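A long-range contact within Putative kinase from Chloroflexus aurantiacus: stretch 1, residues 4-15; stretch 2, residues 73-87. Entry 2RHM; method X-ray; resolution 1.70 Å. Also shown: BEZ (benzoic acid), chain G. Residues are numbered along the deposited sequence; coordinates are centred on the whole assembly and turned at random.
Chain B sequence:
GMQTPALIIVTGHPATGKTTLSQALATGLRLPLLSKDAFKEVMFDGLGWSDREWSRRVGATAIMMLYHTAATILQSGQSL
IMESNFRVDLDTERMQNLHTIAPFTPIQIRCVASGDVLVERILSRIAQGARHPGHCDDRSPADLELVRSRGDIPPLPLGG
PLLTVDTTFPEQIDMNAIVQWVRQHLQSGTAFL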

# COMPACT_ATOMS: atom_id res chain seq x y z
N THR B 4 -11.76 16.20 -7.02
CA THR B 4 -11.43 15.53 -5.77
C THR B 4 -11.70 14.02 -5.95
O THR B 4 -12.76 13.64 -6.44
CB THR B 4 -12.30 16.07 -4.64
OG1 THR B 4 -12.15 17.50 -4.55
CG2 THR B 4 -11.92 15.41 -3.29
N PRO B 5 -10.74 13.17 -5.57
CA PRO B 5 -10.97 11.73 -5.68
C PRO B 5 -11.95 11.20 -4.66
O PRO B 5 -12.13 11.82 -3.60
CB PRO B 5 -9.59 11.14 -5.43
CG PRO B 5 -8.93 12.11 -4.58
CD PRO B 5 -9.38 13.45 -5.07
N ALA B 6 -12.58 10.07 -4.96
CA ALA B 6 -13.47 9.43 -4.01
C ALA B 6 -12.72 8.45 -3.15
O ALA B 6 -11.77 7.80 -3.61
CB ALA B 6 -14.61 8.70 -4.74
N LEU B 7 -13.13 8.35 -1.89
CA LEU B 7 -12.60 7.35 -0.98
C LEU B 7 -13.79 6.50 -0.57
O LEU B 7 -14.72 7.00 0.06
CB LEU B 7 -11.94 7.99 0.24
CG LEU B 7 -11.55 7.01 1.36
CD1 LEU B 7 -10.67 5.90 0.81
CD2 LEU B 7 -10.84 7.71 2.52
N ILE B 8 -13.79 5.23 -0.99
CA ILE B 8 -14.88 4.31 -0.72
C ILE B 8 -14.49 3.47 0.47
O ILE B 8 -13.54 2.70 0.39
CB ILE B 8 -15.20 3.43 -1.96
CG1 ILE B 8 -15.57 4.34 -3.15
CG2 ILE B 8 -16.30 2.45 -1.64
CD1 ILE B 8 -15.32 3.70 -4.47
N ILE B 9 -15.22 3.65 1.57
CA ILE B 9 -14.96 2.96 2.80
C ILE B 9 -15.93 1.81 2.94
O ILE B 9 -17.14 2.01 2.96
CB ILE B 9 -15.09 3.91 4.02
CG1 ILE B 9 -14.07 5.06 3.92
CG2 ILE B 9 -14.97 3.15 5.35
CD1 ILE B 9 -14.65 6.33 3.32
N VAL B 10 -15.39 0.60 3.01
CA VAL B 10 -16.19 -0.58 3.27
C VAL B 10 -15.90 -1.09 4.65
O VAL B 10 -14.77 -1.49 4.96
CB VAL B 10 -15.96 -1.70 2.24
CG1 VAL B 10 -16.92 -2.84 2.48
CG2 VAL B 10 -16.14 -1.16 0.83
N THR B 11 -16.93 -1.06 5.50
CA THR B 11 -16.77 -1.43 6.90
C THR B 11 -17.76 -2.53 7.28
O THR B 11 -18.62 -2.90 6.51
CB THR B 11 -16.91 -0.21 7.82
OG1 THR B 11 -16.45 -0.55 9.14
CG2 THR B 11 -18.34 0.28 7.84
N GLY B 12 -17.58 -3.09 8.47
CA GLY B 12 -18.41 -4.16 8.96
C GLY B 12 -17.65 -4.93 9.98
O GLY B 12 -16.41 -4.91 9.99
N HIS B 13 -18.37 -5.63 10.85
CA HIS B 13 -17.70 -6.56 11.74
C HIS B 13 -17.08 -7.73 10.93
O HIS B 13 -17.43 -7.97 9.79
CB HIS B 13 -18.68 -7.09 12.78
CG HIS B 13 -18.99 -6.11 13.86
ND1 HIS B 13 -18.01 -5.44 14.56
CD2 HIS B 13 -20.17 -5.71 14.39
CE1 HIS B 13 -18.57 -4.67 15.47
NE2 HIS B 13 -19.89 -4.82 15.39
N PRO B 14 -16.11 -8.45 11.52
CA PRO B 14 -15.57 -9.61 10.84
C PRO B 14 -16.65 -10.61 10.38
O PRO B 14 -17.63 -10.87 11.10
CB PRO B 14 -14.65 -10.22 11.91
CG PRO B 14 -14.17 -9.00 12.68
CD PRO B 14 -15.42 -8.19 12.80
N ALA B 15 -16.48 -11.11 9.16
CA ALA B 15 -17.38 -12.09 8.53
C ALA B 15 -18.72 -11.53 8.01
O ALA B 15 -19.57 -12.29 7.57
CB ALA B 15 -17.60 -13.31 9.44
N ILE B 73 -2.09 7.58 -2.96
CA ILE B 73 -3.03 7.31 -4.06
C ILE B 73 -3.98 8.48 -4.24
O ILE B 73 -4.20 8.97 -5.36
CB ILE B 73 -3.81 6.00 -3.81
CG1 ILE B 73 -2.85 4.81 -3.80
CG2 ILE B 73 -4.88 5.79 -4.86
CD1 ILE B 73 -3.48 3.53 -3.42
N LEU B 74 -4.55 8.94 -3.13
CA LEU B 74 -5.46 10.09 -3.17
C LEU B 74 -4.78 11.37 -3.66
O LEU B 74 -5.39 12.15 -4.42
CB LEU B 74 -6.10 10.31 -1.79
CG LEU B 74 -7.09 9.22 -1.35
CD1 LEU B 74 -7.51 9.43 0.08
CD2 LEU B 74 -8.32 9.21 -2.25
N GLN B 75 -3.53 11.57 -3.24
CA GLN B 75 -2.75 12.74 -3.67
C GLN B 75 -2.51 12.77 -5.19
O GLN B 75 -2.35 13.83 -5.77
CB GLN B 75 -1.44 12.81 -2.90
CG GLN B 75 -1.63 13.26 -1.45
CD GLN B 75 -0.40 13.02 -0.55
OE1 GLN B 75 0.55 12.34 -0.92
NE2 GLN B 75 -0.44 13.59 0.64
N SER B 76 -2.50 11.59 -5.83
CA SER B 76 -2.35 11.49 -7.29
C SER B 76 -3.68 11.75 -8.04
O SER B 76 -3.70 11.84 -9.27
CB SER B 76 -1.82 10.11 -7.69
OG SER B 76 -2.85 9.14 -7.66
N GLY B 77 -4.77 11.85 -7.29
CA GLY B 77 -6.10 12.13 -7.85
C GLY B 77 -6.91 10.90 -8.18
O GLY B 77 -7.97 11.00 -8.80
N GLN B 78 -6.44 9.74 -7.71
CA GLN B 78 -7.08 8.47 -7.99
C GLN B 78 -7.97 8.11 -6.82
O GLN B 78 -7.61 8.32 -5.65
CB GLN B 78 -6.01 7.39 -8.25
CG GLN B 78 -6.47 5.91 -8.30
CD GLN B 78 -7.42 5.57 -9.44
OE1 GLN B 78 -8.47 6.20 -9.62
NE2 GLN B 78 -7.06 4.55 -10.21
N SER B 79 -9.14 7.58 -7.15
CA SER B 79 -10.07 7.09 -6.16
C SER B 79 -9.64 5.69 -5.69
O SER B 79 -8.86 5.00 -6.36
CB SER B 79 -11.48 7.06 -6.74
OG SER B 79 -11.89 8.35 -7.18
N LEU B 80 -10.14 5.27 -4.54
CA LEU B 80 -9.74 3.98 -4.00
C LEU B 80 -10.73 3.46 -2.97
O LEU B 80 -11.57 4.20 -2.47
CB LEU B 80 -8.34 4.09 -3.39
CG LEU B 80 -8.23 4.83 -2.06
CD1 LEU B 80 -8.10 3.84 -0.98
CD2 LEU B 80 -7.01 5.72 -2.02
N ILE B 81 -10.61 2.18 -2.70
CA ILE B 81 -11.44 1.48 -1.74
C ILE B 81 -10.56 1.05 -0.57
O ILE B 81 -9.47 0.48 -0.76
CB ILE B 81 -12.07 0.22 -2.37
CG1 ILE B 81 -12.89 0.57 -3.63
CG2 ILE B 81 -12.90 -0.52 -1.32
CD1 ILE B 81 -13.04 -0.62 -4.57
N MSE B 82 -11.03 1.34 0.64
CA MSE B 82 -10.39 0.88 1.86
C MSE B 82 -11.38 -0.02 2.60
O MSE B 82 -12.53 0.33 2.78
CB MSE B 82 -9.97 2.02 2.79
CG MSE B 82 -8.90 2.96 2.23
SE MSE B 82 -8.54 4.45 3.46
CE MSE B 82 -8.26 3.25 5.01
N GLU B 83 -10.89 -1.17 3.05
CA GLU B 83 -11.74 -2.13 3.74
C GLU B 83 -11.11 -2.56 5.06
O GLU B 83 -9.95 -2.97 5.10
CB GLU B 83 -11.98 -3.35 2.85
CG GLU B 83 -12.78 -4.45 3.53
CD GLU B 83 -11.89 -5.46 4.27
OE1 GLU B 83 -11.01 -6.09 3.64
OE2 GLU B 83 -12.07 -5.62 5.49
N SER B 84 -11.90 -2.44 6.13
CA SER B 84 -11.49 -2.90 7.46
C SER B 84 -12.72 -2.92 8.36
O SER B 84 -13.78 -2.43 7.98
CB SER B 84 -10.47 -1.95 8.06
OG SER B 84 -9.92 -2.50 9.25
N ASN B 85 -12.57 -3.46 9.56
CA ASN B 85 -13.60 -3.29 10.58
C ASN B 85 -13.25 -1.99 11.32
O ASN B 85 -12.72 -1.99 12.42
CB ASN B 85 -13.71 -4.51 11.50
CG ASN B 85 -12.43 -4.88 12.19
OD1 ASN B 85 -11.34 -4.84 11.59
ND2 ASN B 85 -12.54 -5.30 13.46
N PHE B 86 -13.56 -0.86 10.68
CA PHE B 86 -13.18 0.45 11.20
C PHE B 86 -13.85 0.77 12.53
O PHE B 86 -15.02 0.40 12.78
CB PHE B 86 -13.49 1.55 10.19
CG PHE B 86 -12.67 1.50 8.95
CD1 PHE B 86 -11.37 1.99 8.95
CD2 PHE B 86 -13.19 0.99 7.77
CE1 PHE B 86 -10.61 1.97 7.79
CE2 PHE B 86 -12.43 0.97 6.62
CZ PHE B 86 -11.14 1.45 6.62
N ARG B 87 -13.12 1.49 13.38
CA ARG B 87 -13.60 1.87 14.71
C ARG B 87 -13.83 3.36 14.76
O ARG B 87 -12.93 4.14 14.46
CB ARG B 87 -12.54 1.59 15.75
CG ARG B 87 -12.27 0.16 16.04
CD ARG B 87 -11.20 0.07 17.10
NE ARG B 87 -11.71 0.54 18.39
CZ ARG B 87 -12.49 -0.17 19.20
NH1 ARG B 87 -12.88 -1.41 18.88
NH2 ARG B 87 -12.90 0.34 20.35
C BEZ G . -13.15 -12.85 8.41
O1 BEZ G . -13.42 -13.44 7.33
O2 BEZ G . -12.99 -11.60 8.42
C1 BEZ G . -13.02 -13.65 9.67
C2 BEZ G . -13.21 -15.03 9.63
C3 BEZ G . -13.09 -15.76 10.80
C4 BEZ G . -12.79 -15.12 12.00
C5 BEZ G . -12.61 -13.74 12.03
C6 BEZ G . -12.72 -13.00 10.86
O HOH W 1 -17.04 1.20 11.08
O HOH W 2 -15.21 -5.14 14.77

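Two parallel strands, one starting at Ala6 and the other at Leu80, are the centre of this contact; their axes approach to 4.8 Å and their N-to-C directions differ by 24°. The register follows from the CA pairs Ile8 CA to Ile81 CA, 4.6 Å, and Val10 CA to Glu83 CA, 4.7 Å, and from the hydrogen bonds, in which Ile8 and Val10 each use both N and O on the neighbouring backbone. Ile8 N donates to Leu80 O at 2.9 Å with an N-H...O angle of 177°, and Ile8 O accepts from Met82 N at 2.9 Å and 164°. Val10 repeats the pattern: its N reaches Met82 O at 2.9 Å and 175°, while its O receives Ser84 N at 3.2 Å and 157°. This alternation is the signature of a parallel ladder.

At the N-terminal end of the ladder the pattern changes. Ala6 O still accepts from Leu80 N at 3.2 Å, but Ala6 N donates to a side chain, Ser79 OG, at 2.9 Å and 159°. With chi1 in the m well, the serine hydroxyl takes the position of acceptor for this first amide.

CA-H...O contacts supplement the ladder. Ile8 O lies 3.2 Å from Ile81 CA, Val10 O lies 3.3 Å from Glu83 CA, and Ser84 O lies 3.3 Å from Thr11 CA with an angle at hydrogen of 163°. Gly12 O approaches Asn85 CA at 3.3 Å in the same way, yet it has no hydrogen-bonding partner anywhere in the model and is the one polar atom left unsatisfied by this burial.

At Thr11 the side chain takes over: its OG1 accepts a weak hydrogen bond from Phe86 N (3.3 Å, 135°) and donates to a water at 2.7 Å; that water in turn donates to Phe86 O at 2.8 Å from its oxygen. A second water links His13 ND1, 2.8 Å away, to Asn85 ND2, 3.0 Å away, accepting from the latter. Asn85 OD1 is satisfied elsewhere in the structure, as are both carboxylate oxygens of buried Glu83.

The apolar side chains divide between the two sheet faces. Leu7, Ile9, Leu80 and Met82, modelled as selenomethionine, share one: Leu7 CD1 is 3.7 Å from both Leu80 CD1 and Met82 SE. Farther along, Ile9 CG2 packs 3.6 Å from Phe86 CE2, and Thr11 OG1 and Val10 O lie at the ring edge. On the other face Val10 CG2 meets Ile81 CG2 at 3.9 Å, and Ile8 CB sits 4.0 Å from Ile81 CG1. Branched aliphatic residues suit such buried extended positions.

Pro5 packs against Leu74 of the helix, its CG 3.8 Å from Leu74 CD2. Gly77, the first residue to leave helical phi/psi, forms a Schellman motif; at its phi of 93° and psi of 12° a CB would jam against the preceding carbonyl oxygen. Gly12 meets the same obstacle at 156°/158°. Altogether the stretches bury 830 Å², both sides summed.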